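Peptidase M3B, oligoendopeptidase F (PDB 2QR4) probably hydrolyses peptide bonds in short peptides, as a metal-dependent oligoendopeptidase of the M3B family. Local coordinates at residues E41-V46 and E86-F91; R48-I53 and S79-V84; H129-E134 and A226-Y231. All coordinates share one frame; numbering follows the deposited sequence.

Contact 1 of 3, residues E41-V46 and E86-F91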
loop_
_atom_site.group_PDB
_atom_site.type_symbol
_atom_site.label_atom_id
_atom_site.label_comp_id
_atom_site.label_asym_id
_atom_site.label_seq_id
_atom_site.Cartn_x
_atom_site.Cartn_y
_atom_site.Cartn_z
ATOM N N GLU A 41 -16.677 -30.411 -5.115
ATOM C CA GLU A 41 -15.462 -31.075 -5.555
ATOM C C GLU A 41 -14.664 -30.177 -6.470
ATOM O O GLU A 41 -13.444 -30.090 -6.350
ATOM C CB GLU A 41 -15.782 -32.384 -6.264
ATOM C CG GLU A 41 -16.067 -33.495 -5.308
ATOM C CD GLU A 41 -16.743 -34.671 -5.980
ATOM O OE1 GLU A 41 -17.117 -34.536 -7.165
ATOM O OE2 GLU A 41 -16.904 -35.724 -5.322
ATOM N N PHE A 42 -15.361 -29.499 -7.375
ATOM C CA PHE A 42 -14.697 -28.632 -8.316
ATOM C C PHE A 42 -14.024 -27.457 -7.618
ATOM O O PHE A 42 -12.823 -27.246 -7.809
ATOM C CB PHE A 42 -15.646 -28.115 -9.405
ATOM C CG PHE A 42 -15.048 -26.999 -10.226
ATOM C CD1 PHE A 42 -14.211 -27.283 -11.297
ATOM C CD2 PHE A 42 -15.288 -25.666 -9.899
ATOM C CE1 PHE A 42 -13.634 -26.262 -12.047
ATOM C CE2 PHE A 42 -14.713 -24.620 -10.648
ATOM C CZ PHE A 42 -13.883 -24.916 -11.716
ATOM N N VAL A 43 -14.765 -26.685 -6.819
ATOM C CA VAL A 43 -14.153 -25.454 -6.327
ATOM C C VAL A 43 -13.064 -25.721 -5.301
ATOM O O VAL A 43 -12.082 -25.002 -5.250
ATOM C CB VAL A 43 -15.137 -24.329 -5.831
ATOM C CG1 VAL A 43 -16.477 -24.364 -6.548
ATOM C CG2 VAL A 43 -15.297 -24.367 -4.344
ATOM N N LEU A 44 -13.222 -26.755 -4.491
ATOM C CA LEU A 44 -12.208 -27.054 -3.498
ATOM C C LEU A 44 -10.924 -27.487 -4.187
ATOM O O LEU A 44 -9.831 -27.150 -3.761
ATOM C CB LEU A 44 -12.702 -28.128 -2.520
ATOM C CG LEU A 44 -13.037 -27.632 -1.103
ATOM C CD1 LEU A 44 -13.311 -26.133 -1.034
ATOM C CD2 LEU A 44 -14.191 -28.418 -0.510
ATOM N N ARG A 45 -11.070 -28.230 -5.272
ATOM C CA ARG A 45 -9.936 -28.771 -5.969
ATOM C C ARG A 45 -9.160 -27.646 -6.641
ATOM O O ARG A 45 -7.930 -27.604 -6.574
ATOM C CB ARG A 45 -10.427 -29.789 -7.001
ATOM C CG ARG A 45 -9.376 -30.329 -7.915
ATOM C CD ARG A 45 -9.962 -30.541 -9.307
ATOM N NE ARG A 45 -11.200 -31.316 -9.303
ATOM C CZ ARG A 45 -12.160 -31.198 -10.219
ATOM N NH1 ARG A 45 -12.029 -30.313 -11.209
ATOM N NH2 ARG A 45 -13.258 -31.955 -10.141
ATOM N N VAL A 46 -9.879 -26.729 -7.283
ATOM C CA VAL A 46 -9.231 -25.632 -7.993
ATOM C C VAL A 46 -8.636 -24.667 -6.989
ATOM O O VAL A 46 -7.493 -24.225 -7.129
ATOM C CB VAL A 46 -10.216 -24.896 -8.929
ATOM C CG1 VAL A 46 -9.623 -23.640 -9.421
ATOM C CG2 VAL A 46 -10.515 -25.761 -10.116
ATOM N N GLU A 86 -11.884 -15.033 -7.459
ATOM C CA GLU A 86 -12.980 -14.305 -8.049
ATOM C C GLU A 86 -13.912 -15.253 -8.807
ATOM O O GLU A 86 -15.141 -15.162 -8.693
ATOM C CB GLU A 86 -12.464 -13.196 -8.975
ATOM C CG GLU A 86 -13.556 -12.215 -9.423
ATOM C CD GLU A 86 -14.497 -12.816 -10.462
ATOM O OE1 GLU A 86 -14.056 -13.716 -11.217
ATOM O OE2 GLU A 86 -15.675 -12.393 -10.528
ATOM N N ALA A 87 -13.329 -16.162 -9.582
ATOM C CA ALA A 87 -14.115 -17.034 -10.459
ATOM C C ALA A 87 -14.971 -18.035 -9.679
ATOM O O ALA A 87 -15.914 -18.614 -10.210
ATOM C CB ALA A 87 -13.196 -17.757 -11.435
ATOM N N VAL A 88 -14.655 -18.190 -8.400
ATOM C CA VAL A 88 -15.234 -19.225 -7.559
ATOM C C VAL A 88 -16.031 -18.570 -6.414
ATOM O O VAL A 88 -16.545 -19.235 -5.503
ATOM C CB VAL A 88 -14.072 -20.144 -7.076
ATOM C CG1 VAL A 88 -13.855 -20.121 -5.555
ATOM C CG2 VAL A 88 -14.192 -21.528 -7.654
ATOM N N SER A 89 -16.159 -17.250 -6.496
ATOM C CA SER A 89 -16.817 -16.469 -5.449
ATOM C C SER A 89 -18.344 -16.614 -5.407
ATOM O O SER A 89 -18.969 -16.200 -4.437
ATOM C CB SER A 89 -16.440 -14.983 -5.580
ATOM O OG SER A 89 -16.875 -14.442 -6.823
ATOM N N TRP A 90 -18.945 -17.182 -6.451
ATOM C CA TRP A 90 -20.397 -17.390 -6.464
ATOM C C TRP A 90 -20.791 -18.545 -5.536
ATOM O O TRP A 90 -21.952 -18.688 -5.146
ATOM C CB TRP A 90 -20.873 -17.692 -7.879
ATOM C CG TRP A 90 -20.126 -18.847 -8.465
ATOM C CD1 TRP A 90 -19.020 -18.789 -9.264
ATOM C CD2 TRP A 90 -20.416 -20.232 -8.277
ATOM N NE1 TRP A 90 -18.609 -20.046 -9.591
ATOM C CE2 TRP A 90 -19.443 -20.958 -8.994
ATOM C CE3 TRP A 90 -21.410 -20.934 -7.575
ATOM C CZ2 TRP A 90 -19.415 -22.357 -9.019
ATOM C CZ3 TRP A 90 -21.388 -22.317 -7.603
ATOM C CH2 TRP A 90 -20.393 -23.017 -8.323
ATOM N N PHE A 91 -19.799 -19.349 -5.175
ATOM C CA PHE A 91 -20.008 -20.646 -4.543
ATOM C C PHE A 91 -20.728 -20.614 -3.182
ATOM O O PHE A 91 -21.775 -21.258 -3.018
ATOM C CB PHE A 91 -18.665 -21.383 -4.474
ATOM C CG PHE A 91 -18.729 -22.711 -3.796
ATOM C CD1 PHE A 91 -19.552 -23.711 -4.278
ATOM C CD2 PHE A 91 -17.957 -22.964 -2.687
ATOM C CE1 PHE A 91 -19.611 -24.944 -3.652
ATOM C CE2 PHE A 91 -18.006 -24.195 -2.062
ATOM C CZ PHE A 91 -18.833 -25.185 -2.546
#

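Contact 2 of 3, residues R48-I53 and S79-V84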
loop_
_atom_site.group_PDB
_atom_site.type_symbol
_atom_site.label_atom_id
_atom_site.label_comp_id
_atom_site.label_asym_id
_atom_site.label_seq_id
_atom_site.Cartn_x
_atom_site.Cartn_y
_atom_site.Cartn_z
ATOM N N ARG A 48 -7.791 -25.012 -3.740
ATOM C CA ARG A 48 -6.648 -25.497 -2.987
ATOM C C ARG A 48 -5.375 -25.662 -3.803
ATOM O O ARG A 48 -4.283 -25.429 -3.292
ATOM C CB ARG A 48 -7.002 -26.768 -2.217
ATOM C CG ARG A 48 -8.000 -26.470 -1.077
ATOM C CD ARG A 48 -8.206 -27.650 -0.139
ATOM N NE ARG A 48 -9.340 -27.451 0.766
ATOM C CZ ARG A 48 -9.807 -28.388 1.588
ATOM N NH1 ARG A 48 -9.240 -29.586 1.608
ATOM N NH2 ARG A 48 -10.843 -28.136 2.383
ATOM N N GLN A 49 -5.495 -26.052 -5.065
ATOM C CA GLN A 49 -4.306 -26.135 -5.915
ATOM C C GLN A 49 -3.672 -24.764 -6.147
ATOM O O GLN A 49 -2.467 -24.656 -6.359
ATOM C CB GLN A 49 -4.636 -26.769 -7.256
ATOM C CG GLN A 49 -4.627 -28.284 -7.208
ATOM C CD GLN A 49 -5.543 -28.909 -8.249
ATOM O OE1 GLN A 49 -5.768 -28.349 -9.337
ATOM N NE2 GLN A 49 -6.080 -30.087 -7.918
ATOM N N THR A 50 -4.497 -23.724 -6.113
ATOM C CA THR A 50 -4.029 -22.372 -6.325
ATOM C C THR A 50 -3.425 -21.808 -5.046
ATOM O O THR A 50 -2.465 -21.039 -5.092
ATOM C CB THR A 50 -5.178 -21.481 -6.806
ATOM O OG1 THR A 50 -5.711 -22.033 -8.017
ATOM C CG2 THR A 50 -4.686 -20.089 -7.077
ATOM N N GLU A 51 -3.987 -22.206 -3.910
ATOM C CA GLU A 51 -3.508 -21.759 -2.619
ATOM C C GLU A 51 -2.077 -22.257 -2.413
ATOM O O GLU A 51 -1.208 -21.508 -1.957
ATOM C CB GLU A 51 -4.436 -22.262 -1.513
ATOM C CG GLU A 51 -4.194 -21.657 -0.137
ATOM C CD GLU A 51 -5.487 -21.445 0.645
ATOM O OE1 GLU A 51 -6.496 -22.125 0.348
ATOM O OE2 GLU A 51 -5.501 -20.588 1.551
ATOM N N VAL A 52 -1.841 -23.510 -2.795
ATOM C CA VAL A 52 -0.533 -24.153 -2.687
ATOM C C VAL A 52 0.539 -23.392 -3.459
ATOM O O VAL A 52 1.582 -23.067 -2.921
ATOM C CB VAL A 52 -0.603 -25.627 -3.182
ATOM C CG1 VAL A 52 0.770 -26.150 -3.566
ATOM C CG2 VAL A 52 -1.254 -26.523 -2.122
ATOM N N ILE A 53 0.266 -23.110 -4.726
ATOM C CA ILE A 53 1.134 -22.284 -5.552
ATOM C C ILE A 53 1.324 -20.886 -4.956
ATOM O O ILE A 53 2.431 -20.363 -4.911
ATOM C CB ILE A 53 0.532 -22.136 -6.956
ATOM C CG1 ILE A 53 0.403 -23.508 -7.624
ATOM C CG2 ILE A 53 1.349 -21.185 -7.822
ATOM C CD1 ILE A 53 -0.382 -23.441 -8.912
ATOM N N SER A 79 -1.870 -12.822 -9.030
ATOM C CA SER A 79 -2.902 -12.610 -10.052
ATOM C C SER A 79 -3.747 -13.861 -10.235
ATOM O O SER A 79 -4.958 -13.771 -10.299
ATOM C CB SER A 79 -2.300 -12.212 -11.400
ATOM O OG SER A 79 -1.529 -11.051 -11.270
ATOM N N LEU A 80 -3.092 -15.019 -10.318
ATOM C CA LEU A 80 -3.779 -16.307 -10.493
ATOM C C LEU A 80 -4.732 -16.534 -9.333
ATOM O O LEU A 80 -5.874 -16.925 -9.536
ATOM C CB LEU A 80 -2.769 -17.456 -10.499
ATOM C CG LEU A 80 -2.924 -18.723 -11.357
ATOM C CD1 LEU A 80 -2.490 -19.906 -10.544
ATOM C CD2 LEU A 80 -4.320 -18.936 -11.900
ATOM N N PHE A 81 -4.252 -16.282 -8.116
ATOM C CA PHE A 81 -5.052 -16.502 -6.912
ATOM C C PHE A 81 -6.318 -15.651 -6.912
ATOM O O PHE A 81 -7.418 -16.168 -6.707
ATOM C CB PHE A 81 -4.234 -16.217 -5.658
ATOM C CG PHE A 81 -4.836 -16.779 -4.409
ATOM C CD1 PHE A 81 -5.251 -18.105 -4.357
ATOM C CD2 PHE A 81 -4.988 -15.992 -3.284
ATOM C CE1 PHE A 81 -5.809 -18.633 -3.199
ATOM C CE2 PHE A 81 -5.542 -16.516 -2.118
ATOM C CZ PHE A 81 -5.948 -17.835 -2.074
ATOM N N SER A 82 -6.168 -14.353 -7.152
ATOM C CA SER A 82 -7.338 -13.473 -7.245
ATOM C C SER A 82 -8.252 -13.869 -8.395
ATOM O O SER A 82 -9.467 -13.830 -8.258
ATOM C CB SER A 82 -6.948 -11.987 -7.342
ATOM O OG SER A 82 -5.927 -11.783 -8.296
ATOM N N LYS A 83 -7.673 -14.290 -9.513
ATOM C CA LYS A 83 -8.485 -14.698 -10.639
ATOM C C LYS A 83 -9.334 -15.923 -10.267
ATOM O O LYS A 83 -10.535 -15.964 -10.550
ATOM C CB LYS A 83 -7.623 -15.002 -11.859
ATOM C CG LYS A 83 -8.461 -15.398 -13.067
ATOM C CD LYS A 83 -7.654 -15.482 -14.352
ATOM C CE LYS A 83 -6.992 -16.841 -14.511
ATOM N NZ LYS A 83 -6.238 -16.933 -15.788
ATOM N N VAL A 84 -8.703 -16.901 -9.619
ATOM C CA VAL A 84 -9.378 -18.107 -9.156
ATOM C C VAL A 84 -10.407 -17.807 -8.060
ATOM O O VAL A 84 -11.540 -18.276 -8.120
ATOM C CB VAL A 84 -8.352 -19.157 -8.642
ATOM C CG1 VAL A 84 -9.051 -20.253 -7.861
ATOM C CG2 VAL A 84 -7.584 -19.754 -9.804
#

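Contact 3 of 3, residues H129-E134 and A226-Y231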
loop_
_atom_site.group_PDB
_atom_site.type_symbol
_atom_site.label_atom_id
_atom_site.label_comp_id
_atom_site.label_asym_id
_atom_site.label_seq_id
_atom_site.Cartn_x
_atom_site.Cartn_y
_atom_site.Cartn_z
ATOM N N HIS A 129 -22.207 -13.639 7.549
ATOM C CA HIS A 129 -20.998 -12.940 7.167
ATOM C C HIS A 129 -20.604 -13.240 5.744
ATOM O O HIS A 129 -19.605 -12.717 5.258
ATOM C CB HIS A 129 -19.858 -13.264 8.130
ATOM C CG HIS A 129 -20.230 -13.071 9.562
ATOM N ND1 HIS A 129 -20.369 -11.822 10.132
ATOM C CD2 HIS A 129 -20.510 -13.965 10.540
ATOM C CE1 HIS A 129 -20.717 -11.955 11.403
ATOM N NE2 HIS A 129 -20.807 -13.244 11.678
ATOM N N VAL A 130 -21.395 -14.073 5.075
ATOM C CA VAL A 130 -21.222 -14.276 3.647
ATOM C C VAL A 130 -22.160 -13.337 2.901
ATOM O O VAL A 130 -23.292 -13.127 3.321
ATOM C CB VAL A 130 -21.497 -15.725 3.236
ATOM C CG1 VAL A 130 -21.354 -15.880 1.733
ATOM C CG2 VAL A 130 -20.554 -16.662 3.967
ATOM N N LEU A 131 -21.685 -12.772 1.799
ATOM C CA LEU A 131 -22.408 -11.709 1.111
ATOM C C LEU A 131 -23.036 -12.257 -0.164
ATOM O O LEU A 131 -23.147 -13.464 -0.329
ATOM C CB LEU A 131 -21.471 -10.526 0.827
ATOM C CG LEU A 131 -20.920 -9.843 2.091
ATOM C CD1 LEU A 131 -19.923 -8.759 1.764
ATOM C CD2 LEU A 131 -22.036 -9.261 2.949
ATOM N N SER A 132 -23.491 -11.383 -1.051
ATOM C CA SER A 132 -24.059 -11.851 -2.309
ATOM C C SER A 132 -22.927 -12.190 -3.275
ATOM O O SER A 132 -21.771 -11.839 -3.037
ATOM C CB SER A 132 -24.972 -10.782 -2.907
ATOM O OG SER A 132 -24.223 -9.645 -3.284
ATOM N N ALA A 133 -23.254 -12.852 -4.372
ATOM C CA ALA A 133 -22.251 -13.176 -5.380
ATOM C C ALA A 133 -21.580 -11.911 -5.891
ATOM O O ALA A 133 -20.362 -11.879 -6.036
ATOM C CB ALA A 133 -22.878 -13.953 -6.528
ATOM N N GLU A 134 -22.371 -10.867 -6.139
ATOM C CA GLU A 134 -21.838 -9.580 -6.627
ATOM C C GLU A 134 -20.779 -8.996 -5.686
ATOM O O GLU A 134 -19.728 -8.546 -6.130
ATOM C CB GLU A 134 -22.949 -8.534 -6.806
ATOM C CG GLU A 134 -23.723 -8.570 -8.116
ATOM C CD GLU A 134 -24.631 -7.315 -8.311
ATOM O OE1 GLU A 134 -25.209 -7.176 -9.413
ATOM O OE2 GLU A 134 -24.772 -6.470 -7.379
ATOM N N ALA A 226 -14.325 -6.356 8.051
ATOM C CA ALA A 226 -15.140 -6.674 9.208
ATOM C C ALA A 226 -16.502 -5.972 9.089
ATOM O O ALA A 226 -17.559 -6.583 9.268
ATOM C CB ALA A 226 -14.416 -6.257 10.489
ATOM N N LYS A 227 -16.477 -4.687 8.768
ATOM C CA LYS A 227 -17.708 -3.905 8.700
ATOM C C LYS A 227 -18.652 -4.448 7.629
ATOM O O LYS A 227 -19.836 -4.700 7.895
ATOM C CB LYS A 227 -17.406 -2.434 8.420
ATOM C CG LYS A 227 -18.635 -1.534 8.453
ATOM C CD LYS A 227 -18.239 -0.068 8.569
ATOM C CE LYS A 227 -19.455 0.829 8.827
ATOM N NZ LYS A 227 -20.200 1.169 7.576
ATOM N N VAL A 228 -18.145 -4.632 6.416
ATOM C CA VAL A 228 -19.062 -5.018 5.342
ATOM C C VAL A 228 -19.552 -6.458 5.469
ATOM O O VAL A 228 -20.549 -6.818 4.854
ATOM C CB VAL A 228 -18.499 -4.723 3.928
ATOM C CG1 VAL A 228 -18.083 -3.262 3.849
ATOM C CG2 VAL A 228 -17.323 -5.649 3.591
ATOM N N ARG A 229 -18.857 -7.262 6.277
ATOM C CA ARG A 229 -19.285 -8.642 6.561
ATOM C C ARG A 229 -20.124 -8.774 7.822
ATOM O O ARG A 229 -20.431 -9.892 8.248
ATOM C CB ARG A 229 -18.082 -9.583 6.643
ATOM C CG ARG A 229 -17.404 -9.817 5.297
ATOM C CD ARG A 229 -16.435 -10.982 5.371
ATOM N NE ARG A 229 -15.745 -11.159 4.103
ATOM C CZ ARG A 229 -16.266 -11.794 3.056
ATOM N NH1 ARG A 229 -15.565 -11.896 1.938
ATOM N NH2 ARG A 229 -17.487 -12.323 3.116
ATOM N N ASN A 230 -20.488 -7.637 8.424
ATOM C CA ASN A 230 -21.352 -7.624 9.617
ATOM C C ASN A 230 -20.734 -8.263 10.872
ATOM O O ASN A 230 -21.422 -8.856 11.695
ATOM C CB ASN A 230 -22.711 -8.267 9.299
ATOM C CG ASN A 230 -23.250 -7.832 7.948
ATOM O OD1 ASN A 230 -23.637 -6.673 7.762
ATOM N ND2 ASN A 230 -23.264 -8.761 6.986
ATOM N N TYR A 231 -19.425 -8.159 11.003
ATOM C CA TYR A 231 -18.798 -8.496 12.255
ATOM C C TYR A 231 -18.839 -7.255 13.135
ATOM O O TYR A 231 -18.913 -6.131 12.633
ATOM C CB TYR A 231 -17.355 -8.957 12.031
ATOM C CG TYR A 231 -17.234 -10.321 11.374
ATOM C CD1 TYR A 231 -17.492 -11.495 12.088
ATOM C CD2 TYR A 231 -16.858 -10.438 10.042
ATOM C CE1 TYR A 231 -17.372 -12.755 11.479
ATOM C CE2 TYR A 231 -16.738 -11.687 9.423
ATOM C CZ TYR A 231 -16.981 -12.834 10.146
ATOM O OH TYR A 231 -16.842 -14.044 9.520
#

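Contact 1 of 3, residues E41-V46 and E86-F91
Val43, in the first half of helix 33-63, faces Val88, the residue at which the chain leaves helical geometry after helix 68-87, with 6.4 Å between the two CA atoms; from there a type I beta turn runs from Val88 to Phe91. The side chain of Val43 carries most of the contact, and both its methyls touch Phe91. CG2 sits over one face of the Phe91 ring, displaced toward the rim, in a CH-pi contact 3.7 Å from the ring centroid and 23° off the normal; its nearest ring atom is Phe91 CD2. The ring is brought there by a first torsion that sets CG of Phe91 anti to the backbone N (178°). CG1 of Val43 lies 3.8 Å from Val88 CG2 and 4.3 Å from Trp90 CZ2, and also borders the Phe91 ring. Val88 answers through the same CG2 methyl, which packs 3.5 Å from Val43 CB and also reaches CE2 of Phe42 at 4.3 Å. Phe42 and Trp90 therefore border the valine pair, and their rings extend the apolar surface to helix 22-25, where Phe42 meets His25. At the start of the turn, Glu86 O accepts both the backbone N and OG of Ser89, the latter at 2.6 Å. Trp90 NE1 is hydrogen-bonded to Ser22, while Tyr119 of helix 117-124 touches Phe91. Helices 33-63 and 68-87 form an antiparallel helical hairpin, and buried apolar side chains seat the type I turn that follows its second helix back against the first.

Contact 2 of 3, residues R48-I53 and S79-V84
Thr50 of helix 33-63 points its CB at segment 79-84 of helix 68-87 and stands opposite Phe81, the two CA atoms lying 6.0 Å apart. At CB the side chain is already close to the partner helix, 4.2 Å from both Phe81 CD1 and Val84 CG1. Beyond it the branches separate. The methyl CG2, anti to the backbone N, goes to the ring edge of Phe81 and lies in the ring plane, 3.4 Å from CD1; it also meets the CA of Phe81. On its other side Thr50 CG2 lies 4.1 Å from Leu80 CD1. The hydroxyl OG1, set beside the backbone N (chi1 -58°), meets the methyls of Val84 tip to tip, with Val84 CG2 3.4 Å from Thr50 OG1. Although its neighbours across the interface are apolar, OG1 is hydrogen-bonded to the carbonyl O of Val46, one turn back in its own helix, which gives this buried hydroxyl a polar partner. Next to this centre, CE1 of Phe81 passes 3.9 Å from Glu51 CA, and the ring also stacks with Tyr54. On the other flank of Thr50, Ile53 CD1 and Leu80 CD1 touch loosely at 4.4 Å. The two helix axes approach to 9.5 Å with their directions at 159°, so the pair runs nearly antiparallel. Helix 4-18 covers the side of Ile53 and Leu80, supplying Leu15 and Tyr12 respectively, and Leu19 just beyond it packs on Val84. Helices 33-63 and 68-87 therefore form an antiparallel hairpin with helix 4-18 laid against it.

Contact 3 of 3, residues H129-E134 and A226-Y231
The rings of His129 and Tyr231 lie face to face in an offset stack, their centroids 3.6 Å apart and their planes only 2° from parallel. Tyr231 CE1 lies over the centre of the imidazole, and His129 ND1 over the centre of the phenol ring. The hydroxyl end of Tyr231 extends past the imidazole toward the backbone, with OH 3.4 Å from His129 CB. At the imidazole edge stand two backbone carbonyls. ND1 donates to the O of Arg229 at 2.7 Å, with an N-H...O angle of 151°; the acceptor is close to the ring plane, while the donor is tilted 25° from the carbonyl plane. CE1 faces the O of Asn230 at 3.2 Å. The same peptide carbonyl of Arg229 also receives a CA-H...O contact from His129. In return, the Arg229 side chain, extended from CG to NE, runs past His129 O and brings NH2 to that oxygen at 3.0 Å, in both the guanidinium and the carbonyl plane. The guanidinium has a stronger partner in Glu136, which forms a salt bridge with NH2 and also accepts the backbone N of Leu131. Leu131 CD2 packs 3.4 Å from Val228 O, beside the end of helix 208-228. That helix finishes in a Schellman motif: Asn230, with positive phi, is its C' residue, and Asn230 ND2 is hydrogen-bonded to Ala128 O. Further along segment 129-134, Ser132 is hydrogen-bonded to Glu134 of the second subunit and Glu134 to Ser132 of that subunit. Because ND1 is the donor, the imidazole carries a proton on that nitrogen, and the two residues exchange side chain for backbone: His129 ND1 satisfies a carbonyl near the helix end, and Arg229 satisfies the carbonyl of His129.

How the contacts relate
Contacts 1 and 2 are buried and hold the same two elements, helices 33-63 and 68-87; contact 2 joins them where both are helical, and contact 1 where the second helix has just ended. Val46 of contact 1 packs on Val84 of contact 2, so the two adjoin. Contact 3 is a surface contact between loop and helix end, tying the region before helix 133-141 to helix 208-228 close to the second subunit. It meets contact 1 through Ala133 and Trp90, but stays about 11 Å from contact 2 at the nearest atoms. Methyl and ring packing serves the interior pair, whereas ring stacking and hydrogen bonds to backbone carbonyls serve the surface one.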